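Uncharacterized protein (Archaeoglobus fulgidus, PDB 3LOT) probably cleaves 3-keto-5-aminohexanoate or a related beta-keto acid, using a zinc ion held inside a TIM-barrel-like chain. Local coordinates at residues Met48-Ala53 against Asn84-Gly89; Val67-Cys72 against Pro105-Glu110; Cys12-Ala17 against Glu36-Ala41; Glu110-Asn115 against Asn167-Glu172. All blocks are in the same frame, centred on the assembly; numbering follows the deposited sequence. Where two conformers were deposited one is given.

Contact 1: residues Met48-Ala53 against Asn84-Gly89. With ZN (zinc ion), chain P.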
loop_
_atom_site.group_PDB
_atom_site.type_symbol
_atom_site.label_atom_id
_atom_site.label_comp_id
_atom_site.label_asym_id
_atom_site.label_seq_id
_atom_site.Cartn_x
_atom_site.Cartn_y
_atom_site.Cartn_z
HETATM N N MSE D 48 23.898 -7.512 -19.505
HETATM C CA MSE D 48 23.143 -6.929 -20.619
HETATM C C MSE D 48 23.484 -5.439 -20.791
HETATM O O MSE D 48 23.639 -4.699 -19.813
HETATM C CB MSE D 48 21.632 -7.096 -20.397
HETATM C CG MSE D 48 20.774 -6.845 -21.662
HETATM SE SE MSE D 48 18.965 -7.646 -21.673
HETATM C CE MSE D 48 18.322 -7.270 -19.855
ATOM N N VAL D 49 23.597 -5.025 -22.051
ATOM C CA VAL D 49 23.753 -3.639 -22.403
ATOM C C VAL D 49 22.569 -3.182 -23.251
ATOM O O VAL D 49 22.070 -3.915 -24.124
ATOM C CB VAL D 49 25.090 -3.349 -23.125
ATOM C CG1 VAL D 49 26.212 -3.579 -22.192
ATOM C CG2 VAL D 49 25.259 -4.133 -24.404
ATOM N N HIS D 50 22.138 -1.955 -22.993
ATOM C CA HIS D 50 21.037 -1.366 -23.729
ATOM C C HIS D 50 21.528 -0.252 -24.648
ATOM O O HIS D 50 22.148 0.667 -24.184
ATOM C CB HIS D 50 20.000 -0.870 -22.746
ATOM C CG HIS D 50 18.838 -0.234 -23.396
ATOM N ND1 HIS D 50 18.026 -0.904 -24.286
ATOM C CD2 HIS D 50 18.360 1.033 -23.320
ATOM C CE1 HIS D 50 17.083 -0.083 -24.707
ATOM N NE2 HIS D 50 17.249 1.083 -24.115
ATOM N N ILE D 51 21.257 -0.393 -25.950
ATOM C CA ILE D 51 21.888 0.416 -27.003
ATOM C C ILE D 51 20.891 1.333 -27.748
ATOM O O ILE D 51 19.841 0.864 -28.218
ATOM C CB ILE D 51 22.635 -0.497 -28.043
ATOM C CG1 ILE D 51 23.763 -1.315 -27.354
ATOM C CG2 ILE D 51 23.178 0.315 -29.246
ATOM C CD1 ILE D 51 24.770 -0.518 -26.509
ATOM N N HIS D 52 21.206 2.627 -27.776
ATOM C CA HIS D 52 20.701 3.580 -28.768
ATOM C C HIS D 52 21.820 3.995 -29.742
ATOM O O HIS D 52 23.002 3.920 -29.419
ATOM C CB HIS D 52 20.236 4.879 -28.124
ATOM C CG HIS D 52 19.013 4.758 -27.265
ATOM N ND1 HIS D 52 17.908 5.579 -27.425
ATOM C CD2 HIS D 52 18.733 3.949 -26.218
ATOM C CE1 HIS D 52 16.995 5.255 -26.532
ATOM N NE2 HIS D 52 17.467 4.267 -25.797
ATOM N N ALA D 53 21.419 4.488 -30.910
ATOM C CA ALA D 53 22.341 5.116 -31.858
ATOM C C ALA D 53 22.277 6.643 -31.706
ATOM O O ALA D 53 21.239 7.206 -31.341
ATOM C CB ALA D 53 21.957 4.719 -33.277
ATOM N N ASN D 84 20.770 -5.522 -26.031
ATOM C CA ASN D 84 19.359 -5.101 -26.021
ATOM C C ASN D 84 19.257 -3.795 -26.805
ATOM O O ASN D 84 19.874 -2.799 -26.412
ATOM C CB ASN D 84 18.947 -4.882 -24.548
ATOM C CG ASN D 84 17.492 -4.387 -24.370
ATOM O OD1 ASN D 84 17.026 -3.551 -25.126
ATOM N ND2 ASN D 84 16.807 -4.858 -23.305
ATOM N N VAL D 85 18.440 -3.796 -27.855
ATOM C CA VAL D 85 18.276 -2.638 -28.736
ATOM C C VAL D 85 16.979 -1.855 -28.425
ATOM O O VAL D 85 15.942 -2.443 -28.145
ATOM C CB VAL D 85 18.249 -3.129 -30.190
ATOM C CG1 VAL D 85 18.189 -1.973 -31.146
ATOM C CG2 VAL D 85 19.472 -3.988 -30.439
ATOM N N THR D 86 17.036 -0.530 -28.487
ATOM C CA THR D 86 15.840 0.263 -28.297
ATOM C C THR D 86 14.988 0.265 -29.565
ATOM O O THR D 86 15.481 0.229 -30.690
ATOM C CB THR D 86 16.169 1.692 -27.942
ATOM O OG1 THR D 86 14.967 2.361 -27.553
ATOM C CG2 THR D 86 16.792 2.411 -29.165
ATOM N N THR D 87 13.687 0.245 -29.357
ATOM C CA THR D 87 12.726 0.663 -30.361
ATOM C C THR D 87 11.982 1.893 -29.854
ATOM O O THR D 87 11.038 2.331 -30.503
ATOM C CB THR D 87 11.674 -0.443 -30.702
ATOM O OG1 THR D 87 10.783 -0.638 -29.601
ATOM C CG2 THR D 87 12.340 -1.747 -31.030
ATOM N N GLY D 88 12.397 2.432 -28.702
ATOM C CA GLY D 88 11.818 3.669 -28.136
ATOM C C GLY D 88 12.574 4.919 -28.589
ATOM O O GLY D 88 11.979 5.986 -28.788
ATOM N N GLY D 89 13.896 4.782 -28.755
ATOM C CA GLY D 89 14.747 5.822 -29.326
ATOM C C GLY D 89 14.175 6.490 -30.565
ATOM O O GLY D 89 13.893 5.831 -31.540
HETATM ZN ZN ZN P . 16.545 3.396 -23.850
#
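His50 gives the N-H on ND1 to Asn84 OD1, an atom close to its ring plane, at 3.0 Å. The imidazole and amide planes stand almost perpendicular, 89° apart, and ND1 approaches OD1 from above the amide plane; a weak second bond runs from ND1 to Asn84 O. With ND1 as donor, NE2 is left to bind the metal, and His50 NE2 lies 2.4 Å from the zinc. His52 NE2 adds a second bond of 2.3 Å, and Glu262 is the third protein ligand. Beneath these side chains the strands run parallel: Asn84 N donates to Val49 O (2.8 Å), Ile51 N to Asn84 O (2.8 Å), and Thr86 N to Ile51 O. Asn84 thus serves both the ladder and the imidazole.

Thr86 packs against the second ligand. Its CG2 sits over the centre of the His52 ring, 3.7 Å from the centroid, a CH-pi contact that supports one face. OG1, anti to the backbone N (chi1 -170°), accepts from Gly88 N and Gly89 N in an ST turn and ST motif, and also bonds an unidentified ligand. Gly89, with no side chain, lets its CA lie 3.6 Å from His52 CE1. At the other end the selenium of Met48, a selenomethionine, rests against Asn84 ND2 in one of its two conformers. Asn84 is therefore a second-shell residue: its side-chain oxygen OD1 would help fix the rotation and tautomer of His50, and would probably make NE2 a stronger donor to zinc.

Contact 2: residues Val67-Cys72 against Pro105-Glu110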
loop_
_atom_site.group_PDB
_atom_site.type_symbol
_atom_site.label_atom_id
_atom_site.label_comp_id
_atom_site.label_asym_id
_atom_site.label_seq_id
_atom_site.Cartn_x
_atom_site.Cartn_y
_atom_site.Cartn_z
ATOM N N VAL D 67 23.670 2.337 -38.418
ATOM C CA VAL D 67 24.460 2.736 -37.253
ATOM C C VAL D 67 24.267 1.723 -36.128
ATOM O O VAL D 67 25.230 1.229 -35.512
ATOM C CB VAL D 67 24.118 4.196 -36.792
ATOM C CG1 VAL D 67 24.937 4.597 -35.562
ATOM C CG2 VAL D 67 24.381 5.208 -37.977
ATOM N N PHE D 68 23.023 1.380 -35.861
ATOM C CA PHE D 68 22.788 0.177 -35.043
ATOM C C PHE D 68 23.569 -1.050 -35.484
ATOM O O PHE D 68 24.137 -1.764 -34.645
ATOM C CB PHE D 68 21.318 -0.188 -35.007
ATOM C CG PHE D 68 20.536 0.617 -34.036
ATOM C CD1 PHE D 68 20.612 0.331 -32.676
ATOM C CD2 PHE D 68 19.717 1.642 -34.469
ATOM C CE1 PHE D 68 19.884 1.044 -31.752
ATOM C CE2 PHE D 68 18.973 2.364 -33.572
ATOM C CZ PHE D 68 19.054 2.071 -32.190
ATOM N N ARG D 69 23.562 -1.327 -36.778
ATOM C CA ARG D 69 24.179 -2.564 -37.260
ATOM C C ARG D 69 25.672 -2.538 -36.935
ATOM O O ARG D 69 26.228 -3.532 -36.431
ATOM C CB ARG D 69 23.932 -2.811 -38.736
ATOM C CG ARG D 69 24.377 -4.226 -39.148
ATOM C CD ARG D 69 24.218 -4.492 -40.597
ATOM N NE ARG D 69 22.940 -4.048 -41.140
ATOM C CZ ARG D 69 21.798 -4.724 -41.069
ATOM N NH1 ARG D 69 21.721 -5.899 -40.433
ATOM N NH2 ARG D 69 20.705 -4.216 -41.636
ATOM N N TYR D 70 26.294 -1.391 -37.182
ATOM C CA TYR D 70 27.701 -1.218 -36.883
ATOM C C TYR D 70 27.997 -1.397 -35.400
ATOM O O TYR D 70 28.888 -2.168 -35.045
ATOM C CB TYR D 70 28.201 0.144 -37.391
ATOM C CG TYR D 70 29.627 0.436 -37.044
ATOM C CD1 TYR D 70 30.682 0.026 -37.882
ATOM C CD2 TYR D 70 29.933 1.128 -35.891
ATOM C CE1 TYR D 70 32.017 0.313 -37.542
ATOM C CE2 TYR D 70 31.217 1.399 -35.535
ATOM C CZ TYR D 70 32.267 0.987 -36.340
ATOM O OH TYR D 70 33.552 1.310 -35.955
ATOM N N ILE D 71 27.278 -0.669 -34.547
ATOM C CA ILE D 71 27.486 -0.719 -33.097
ATOM C C ILE D 71 27.330 -2.142 -32.542
ATOM O O ILE D 71 28.193 -2.661 -31.822
ATOM C CB ILE D 71 26.506 0.204 -32.353
ATOM C CG1 ILE D 71 26.771 1.660 -32.738
ATOM C CG2 ILE D 71 26.645 0.042 -30.857
ATOM C CD1 ILE D 71 25.790 2.646 -32.185
ATOM N N CYS D 72 26.271 -2.813 -32.960
ATOM C CA CYS D 72 25.971 -4.149 -32.409
ATOM C C CYS D 72 26.976 -5.173 -32.890
ATOM O O CYS D 72 27.433 -6.006 -32.114
ATOM C CB CYS D 72 24.539 -4.561 -32.736
ATOM S SG CYS D 72 23.390 -3.484 -31.906
ATOM N N PRO D 105 13.544 -6.259 -37.403
ATOM C CA PRO D 105 13.718 -7.132 -38.557
ATOM C C PRO D 105 15.088 -7.001 -39.240
ATOM O O PRO D 105 15.606 -7.986 -39.791
ATOM C CB PRO D 105 12.588 -6.690 -39.498
ATOM C CG PRO D 105 12.206 -5.339 -39.009
ATOM C CD PRO D 105 12.333 -5.445 -37.550
ATOM N N ALA D 106 15.680 -5.816 -39.181
ATOM C CA ALA D 106 17.033 -5.619 -39.710
ATOM C C ALA D 106 18.089 -6.411 -38.926
ATOM O O ALA D 106 18.931 -7.119 -39.514
ATOM C CB ALA D 106 17.374 -4.145 -39.768
ATOM N N LEU D 107 18.067 -6.279 -37.600
ATOM C CA LEU D 107 19.105 -6.873 -36.747
ATOM C C LEU D 107 18.714 -8.190 -36.076
ATOM O O LEU D 107 19.594 -8.929 -35.648
ATOM C CB LEU D 107 19.604 -5.881 -35.671
ATOM C CG LEU D 107 20.679 -4.848 -36.070
ATOM C CD1 LEU D 107 20.197 -3.976 -37.141
ATOM C CD2 LEU D 107 21.112 -4.040 -34.873
ATOM N N LYS D 108 17.428 -8.480 -35.969
ATOM C CA LYS D 108 16.942 -9.655 -35.217
ATOM C C LYS D 108 17.682 -9.869 -33.903
ATOM O O LYS D 108 18.317 -10.891 -33.691
ATOM C CB LYS D 108 17.016 -10.905 -36.106
ATOM C CG LYS D 108 16.281 -10.776 -37.407
ATOM C CD LYS D 108 16.495 -12.003 -38.263
ATOM C CE LYS D 108 15.432 -12.205 -39.289
ATOM N NZ LYS D 108 15.186 -10.981 -40.094
ATOM N N PRO D 109 17.635 -8.869 -33.004
ATOM C CA PRO D 109 18.345 -8.994 -31.758
ATOM C C PRO D 109 17.668 -9.992 -30.827
ATOM O O PRO D 109 16.505 -10.365 -31.031
ATOM C CB PRO D 109 18.253 -7.572 -31.141
ATOM C CG PRO D 109 16.985 -7.003 -31.718
ATOM C CD PRO D 109 16.859 -7.617 -33.095
ATOM N N GLU D 110 18.405 -10.404 -29.807
ATOM C CA GLU D 110 17.892 -11.318 -28.798
ATOM C C GLU D 110 16.780 -10.699 -27.965
ATOM O O GLU D 110 15.873 -11.401 -27.530
ATOM C CB GLU D 110 19.005 -11.768 -27.850
ATOM C CG GLU D 110 20.146 -12.626 -28.484
ATOM C CD GLU D 110 21.071 -13.196 -27.427
ATOM O OE1 GLU D 110 22.033 -12.492 -27.037
ATOM O OE2 GLU D 110 20.842 -14.328 -26.954
#
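Leu107 has the most surface buried here, and it meets helix 65-78 with both methyl groups. CD2 reaches the side of the helix at Phe68 and Cys72, one turn apart, lying 3.9 Å from Phe68 CB and 3.8 Å from Cys72 SG; it is as close to the backbone at Phe68 O. A branched leucine suits this place because its second methyl can turn to another neighbour: Leu107 CD1 lies over one face of the Arg69 guanidinium, 4.1 Å from Arg69 NH1 and offset toward the rim. The Phe68 ring leads away from Leu107 and packs on Val85 and Ala53, toward the strands.

These are two helices on the outside of the TIM barrel, the helix 65-78 that precedes strand 82-85 and the short helix 103-107 that precedes strand 111-115, laid beside each other over neighbouring strands. The second ends at Leu107, and Lys108, with positive phi, turns the chain toward its strand while its NZ folds back to bond Pro105 O at 3.0 Å.

Arg69 reaches across to the end of helix 103-107. CG stands anti to the backbone N (chi1 -170°), and a bend at chi3, -45°, sets NE, which is held by a salt bridge to Glu66. NH1 donates to Ala106 O at 3.2 Å with an N-H...O angle of 157°, approaching from well above the carbonyl plane, while NH2 lies 3.8 Å from Ala106 CB. The small methyl of alanine leaves room for the guanidinium beside it. Ala106 O receives a further bond from Asn313 ND2.

Contact 3: residues Cys12-Ala17 against Glu36-Ala41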
loop_
_atom_site.group_PDB
_atom_site.type_symbol
_atom_site.label_atom_id
_atom_site.label_comp_id
_atom_site.label_asym_id
_atom_site.label_seq_id
_atom_site.Cartn_x
_atom_site.Cartn_y
_atom_site.Cartn_z
ATOM N N CYS D 12 23.271 -2.424 -18.340
ATOM C CA CYS D 12 23.836 -1.071 -18.442
ATOM C C CYS D 12 23.332 -0.336 -19.680
ATOM O O CYS D 12 23.569 -0.786 -20.787
ATOM C CB CYS D 12 25.358 -1.073 -18.375
ATOM S SG CYS D 12 25.999 0.617 -18.096
ATOM N N ALA D 13 22.595 0.755 -19.459
ATOM C CA ALA D 13 22.025 1.577 -20.540
ATOM C C ALA D 13 23.037 2.650 -20.956
ATOM O O ALA D 13 23.273 3.614 -20.240
ATOM C CB ALA D 13 20.690 2.187 -20.107
ATOM N N ILE D 14 23.629 2.472 -22.130
ATOM C CA ILE D 14 24.893 3.132 -22.453
ATOM C C ILE D 14 24.792 4.643 -22.774
ATOM O O ILE D 14 25.676 5.431 -22.361
ATOM C CB ILE D 14 25.598 2.416 -23.630
ATOM C CG1 ILE D 14 25.945 0.958 -23.266
ATOM C CG2 ILE D 14 26.843 3.210 -24.147
ATOM C CD1 ILE D 14 26.857 0.756 -22.018
ATOM N N THR D 15 23.769 5.051 -23.532
ATOM C CA THR D 15 23.690 6.439 -23.925
ATOM C C THR D 15 22.294 7.060 -24.047
ATOM O O THR D 15 22.124 8.242 -23.777
ATOM C CB THR D 15 24.582 6.751 -25.187
ATOM O OG1 THR D 15 24.702 8.181 -25.362
ATOM C CG2 THR D 15 24.077 6.136 -26.487
ATOM N N GLY D 16 21.322 6.298 -24.494
ATOM C CA GLY D 16 19.981 6.839 -24.595
ATOM C C GLY D 16 19.803 7.942 -25.607
ATOM O O GLY D 16 20.634 8.128 -26.546
ATOM N N ALA D 17 18.709 8.672 -25.392
ATOM C CA ALA D 17 18.271 9.749 -26.220
ATOM C C ALA D 17 17.885 10.987 -25.415
ATOM O O ALA D 17 17.495 12.016 -26.013
ATOM C CB ALA D 17 17.089 9.274 -27.061
ATOM N N GLU D 36 32.774 0.849 -27.190
ATOM C CA GLU D 36 33.792 0.707 -26.152
ATOM C C GLU D 36 33.180 0.768 -24.757
ATOM O O GLU D 36 33.547 -0.018 -23.882
ATOM C CB GLU D 36 34.894 1.763 -26.298
ATOM C CG GLU D 36 35.820 1.503 -27.431
ATOM C CD GLU D 36 36.540 0.138 -27.272
ATOM O OE1 GLU D 36 37.171 -0.057 -26.178
ATOM O OE2 GLU D 36 36.475 -0.717 -28.240
ATOM N N GLU D 37 32.215 1.662 -24.558
ATOM C CA GLU D 37 31.544 1.752 -23.271
ATOM C C GLU D 37 30.677 0.546 -22.989
ATOM O O GLU D 37 30.599 0.151 -21.854
ATOM C CB GLU D 37 30.674 2.989 -23.211
ATOM C CG GLU D 37 31.461 4.227 -23.000
ATOM C CD GLU D 37 31.828 4.405 -21.519
ATOM O OE1 GLU D 37 30.967 4.922 -20.718
ATOM O OE2 GLU D 37 32.982 4.021 -21.195
ATOM N N ALA D 38 30.046 -0.053 -24.008
ATOM C CA ALA D 38 29.262 -1.263 -23.805
ATOM C C ALA D 38 30.185 -2.428 -23.348
ATOM O O ALA D 38 29.832 -3.177 -22.437
ATOM C CB ALA D 38 28.519 -1.636 -25.070
ATOM N N VAL D 39 31.336 -2.576 -24.017
ATOM C CA VAL D 39 32.301 -3.673 -23.758
ATOM C C VAL D 39 32.897 -3.472 -22.354
ATOM O O VAL D 39 32.986 -4.412 -21.530
ATOM C CB VAL D 39 33.355 -3.787 -24.879
ATOM C CG1 VAL D 39 34.374 -4.879 -24.557
ATOM C CG2 VAL D 39 32.661 -4.081 -26.224
ATOM N N LYS D 40 33.250 -2.235 -22.032
ATOM C CA LYS D 40 33.684 -1.936 -20.670
ATOM C C LYS D 40 32.599 -2.236 -19.625
ATOM O O LYS D 40 32.910 -2.733 -18.561
ATOM C CB LYS D 40 34.152 -0.491 -20.556
ATOM C CG LYS D 40 35.487 -0.282 -21.324
ATOM C CD LYS D 40 35.950 1.162 -21.382
ATOM C CE LYS D 40 36.882 1.375 -22.603
ATOM N NZ LYS D 40 37.451 2.746 -22.666
ATOM N N ALA D 41 31.342 -1.935 -19.924
ATOM C CA ALA D 41 30.267 -2.184 -18.973
ATOM C C ALA D 41 30.069 -3.689 -18.700
ATOM O O ALA D 41 29.918 -4.133 -17.534
ATOM C CB ALA D 41 28.961 -1.536 -19.484
#
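Cys12, near the end of strand 7-13, turns its side chain to helix 31-43, and its CB methylene lies 3.8 Å from the Ala41 CB methyl. SG stands anti to the backbone N (chi1 -166°) and is 3.9 Å from the same methyl. Both residues are small, which lets the helix come near the strand, with CA atoms 6.5 Å apart.

Ile14, just past the strand, carries most of the contact by spreading its branches over one turn of the helix. CD1 makes the closest approach across the two segments, 3.6 Å from Ala38 CA; it lies 3.8 Å from Glu37 O and also touches Ala41 CB at 4.0 Å. CG1 lies against the Ala38 methyl, while CG2, directed anti to the backbone N, meets Glu37 CB at 3.9 Å. A beta-branched residue with a long arm fits here, since Ala38 and Ala41 leave the helix surface low enough for CD1 to reach the backbone. Glu37 lends its aliphatic root to the contact, and its carboxylate is engaged through OE1 with the backbone N of Asn276.

Across these two segments, then, the contact is apolar. It fastens the helix of the beta-alpha-beta unit 7-13, 31-43, 48-54 to its first strand by dispersion and exclusion of water, while the polar groups of Glu37 and of the Ile14 carbonyl turn to Asn276.

Contact 4: residues Glu110-Asn115 against Asn167-Glu172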
loop_
_atom_site.group_PDB
_atom_site.type_symbol
_atom_site.label_atom_id
_atom_site.label_comp_id
_atom_site.label_asym_id
_atom_site.label_seq_id
_atom_site.Cartn_x
_atom_site.Cartn_y
_atom_site.Cartn_z
ATOM N N GLU D 110 18.405 -10.404 -29.807
ATOM C CA GLU D 110 17.892 -11.318 -28.798
ATOM C C GLU D 110 16.780 -10.699 -27.965
ATOM O O GLU D 110 15.873 -11.401 -27.530
ATOM C CB GLU D 110 19.005 -11.768 -27.850
ATOM C CG GLU D 110 20.146 -12.626 -28.484
ATOM C CD GLU D 110 21.071 -13.196 -27.427
ATOM O OE1 GLU D 110 22.033 -12.492 -27.037
ATOM O OE2 GLU D 110 20.842 -14.328 -26.954
ATOM N N ILE D 111 16.900 -9.410 -27.678
ATOM C CA ILE D 111 15.935 -8.709 -26.839
ATOM C C ILE D 111 15.943 -7.244 -27.316
ATOM O O ILE D 111 16.974 -6.729 -27.809
ATOM C CB ILE D 111 16.308 -8.910 -25.332
ATOM C CG1 ILE D 111 15.305 -8.231 -24.387
ATOM C CG2 ILE D 111 17.781 -8.430 -25.028
ATOM C CD1 ILE D 111 15.314 -8.820 -23.029
ATOM N N ALA D 112 14.793 -6.599 -27.254
ATOM C CA ALA D 112 14.681 -5.189 -27.603
ATOM C C ALA D 112 13.563 -4.529 -26.799
ATOM O O ALA D 112 12.677 -5.217 -26.288
ATOM C CB ALA D 112 14.459 -4.989 -29.055
ATOM N N THR D 113 13.620 -3.210 -26.648
ATOM C CA THR D 113 12.664 -2.589 -25.752
ATOM C C THR D 113 11.334 -2.415 -26.491
ATOM O O THR D 113 11.310 -2.321 -27.712
ATOM C CB THR D 113 13.188 -1.286 -25.090
ATOM O OG1 THR D 113 13.465 -0.277 -26.051
ATOM C CG2 THR D 113 14.444 -1.584 -24.341
ATOM N N PHE D 114 10.255 -2.383 -25.709
ATOM C CA PHE D 114 8.873 -2.481 -26.158
ATOM C C PHE D 114 8.086 -1.626 -25.161
ATOM O O PHE D 114 7.649 -2.141 -24.147
ATOM C CB PHE D 114 8.438 -3.960 -26.050
ATOM C CG PHE D 114 7.210 -4.325 -26.831
ATOM C CD1 PHE D 114 5.987 -3.816 -26.489
ATOM C CD2 PHE D 114 7.299 -5.225 -27.868
ATOM C CE1 PHE D 114 4.849 -4.200 -27.173
ATOM C CE2 PHE D 114 6.181 -5.645 -28.571
ATOM C CZ PHE D 114 4.924 -5.142 -28.233
ATOM N N ASN D 115 7.962 -0.332 -25.467
ATOM C CA ASN D 115 7.247 0.670 -24.649
ATOM C C ASN D 115 5.700 0.552 -24.640
ATOM O O ASN D 115 5.052 0.455 -25.699
ATOM C CB ASN D 115 7.671 2.007 -25.136
ATOM C CG ASN D 115 9.155 2.199 -24.957
ATOM O OD1 ASN D 115 9.608 2.520 -23.842
ATOM N ND2 ASN D 115 9.942 1.982 -26.045
ATOM N N ASN D 167 10.844 -12.217 -35.708
ATOM C CA ASN D 167 12.294 -12.138 -35.730
ATOM C C ASN D 167 12.903 -12.755 -34.482
ATOM O O ASN D 167 14.109 -12.576 -34.209
ATOM C CB ASN D 167 12.720 -10.672 -35.878
ATOM C CG ASN D 167 12.267 -10.079 -37.194
ATOM O OD1 ASN D 167 12.872 -10.370 -38.239
ATOM N ND2 ASN D 167 11.220 -9.236 -37.163
ATOM N N ASP D 168 12.077 -13.496 -33.734
ATOM C CA ASP D 168 12.544 -14.260 -32.597
ATOM C C ASP D 168 13.270 -13.303 -31.656
ATOM O O ASP D 168 14.382 -13.574 -31.192
ATOM C CB ASP D 168 13.458 -15.381 -33.096
ATOM C CG ASP D 168 13.710 -16.439 -32.056
ATOM O OD1 ASP D 168 13.032 -16.410 -31.029
ATOM O OD2 ASP D 168 14.605 -17.309 -32.246
ATOM N N THR D 169 12.642 -12.161 -31.385
ATOM C CA THR D 169 13.190 -11.172 -30.450
ATOM C C THR D 169 12.314 -11.101 -29.204
ATOM O O THR D 169 11.097 -11.025 -29.306
ATOM C CB THR D 169 13.277 -9.796 -31.102
ATOM O OG1 THR D 169 14.105 -9.851 -32.270
ATOM C CG2 THR D 169 13.847 -8.744 -30.117
ATOM N N LYS D 170 12.924 -11.136 -28.022
ATOM C CA LYS D 170 12.158 -11.056 -26.793
ATOM C C LYS D 170 11.817 -9.603 -26.491
ATOM O O LYS D 170 12.702 -8.744 -26.493
ATOM C CB LYS D 170 12.894 -11.599 -25.585
ATOM C CG LYS D 170 11.949 -11.693 -24.378
ATOM C CD LYS D 170 12.523 -12.422 -23.211
ATOM C CE LYS D 170 11.495 -12.547 -22.031
ATOM N NZ LYS D 170 10.400 -13.495 -22.326
ATOM N N PRO D 171 10.543 -9.335 -26.183
ATOM C CA PRO D 171 10.172 -8.016 -25.721
ATOM C C PRO D 171 10.592 -7.741 -24.282
ATOM O O PRO D 171 10.358 -8.535 -23.367
ATOM C CB PRO D 171 8.629 -8.028 -25.828
ATOM C CG PRO D 171 8.307 -9.211 -26.632
ATOM C CD PRO D 171 9.360 -10.180 -26.411
ATOM N N GLU D 172 11.200 -6.588 -24.084
ATOM C CA GLU D 172 11.395 -6.060 -22.752
ATOM C C GLU D 172 10.419 -4.911 -22.643
ATOM O O GLU D 172 10.581 -3.912 -23.329
ATOM C CB GLU D 172 12.809 -5.558 -22.565
ATOM C CG GLU D 172 13.024 -4.962 -21.182
ATOM C CD GLU D 172 14.442 -4.568 -20.912
ATOM O OE1 GLU D 172 14.816 -3.463 -21.314
ATOM O OE2 GLU D 172 15.147 -5.318 -20.224
#
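Neighbouring parallel strands of the barrel wall, 111-115 and 170-175, meet here, their short segments twisted 48° from each other. Lys170 N donates to Glu110 O at 3.0 Å, Ala112 N to Lys170 O at 3.1 Å and Glu172 N to Ala112 O at 3.0 Å; the last bond between these segments, from Phe114 N to Glu172 O, is weak.

On the face bearing Ile111, Thr113, Lys170 and Glu172, the glutamate runs extended from CG onward and lies side by side with Thr113, pointing the same way, with OE1 3.6 Å from Thr113 CG2. Its CB rests 4.1 Å from Ile111 CG1, so the apolar stem packs while OE1 makes a weak bond to Asn84 ND2. Thr113 OG1 bonds an unidentified ligand near the zinc, placing this face on the pocket side.

Ala112 and Pro171 point to the other face, toward helix 154-166, and are compact enough for that helix to pack close. Ala112 CB meets Thr169 CG2 at 3.9 Å, while Thr169 OG1 bonds Pro109 O. Phe114 lies alongside Pro171, CD2 to CB 3.7 Å, and its ring makes an edge-to-face contact with Phe164 of the helix. Adjacent parallel strands with one face toward the barrel interior, here including Thr113 beside the metal pocket, and the other under helices are characteristic of the TIM barrel.

From the N terminus, contact 3 comes first: it closes the loop from strand 7-13 to helix 31-43 and is complete before contact 1 begins. Contact 1 then joins strands 48-54 and 82-85, and contact 2 crosses it, since helix 65-78 lies between those strands and helix 103-107 follows them. Contact 4 comes last, sharing Glu110 with contact 2 and closing a longer loop to strand 170-175. Contacts 3, 1 and 4 reach one sheet, in which strands 7-13, 48-54, 82-85, 111-115 and 170-175 are successive neighbours; contact 2 joins helices outside it and touches contact 1 where Ile51 O meets Phe68 CE1.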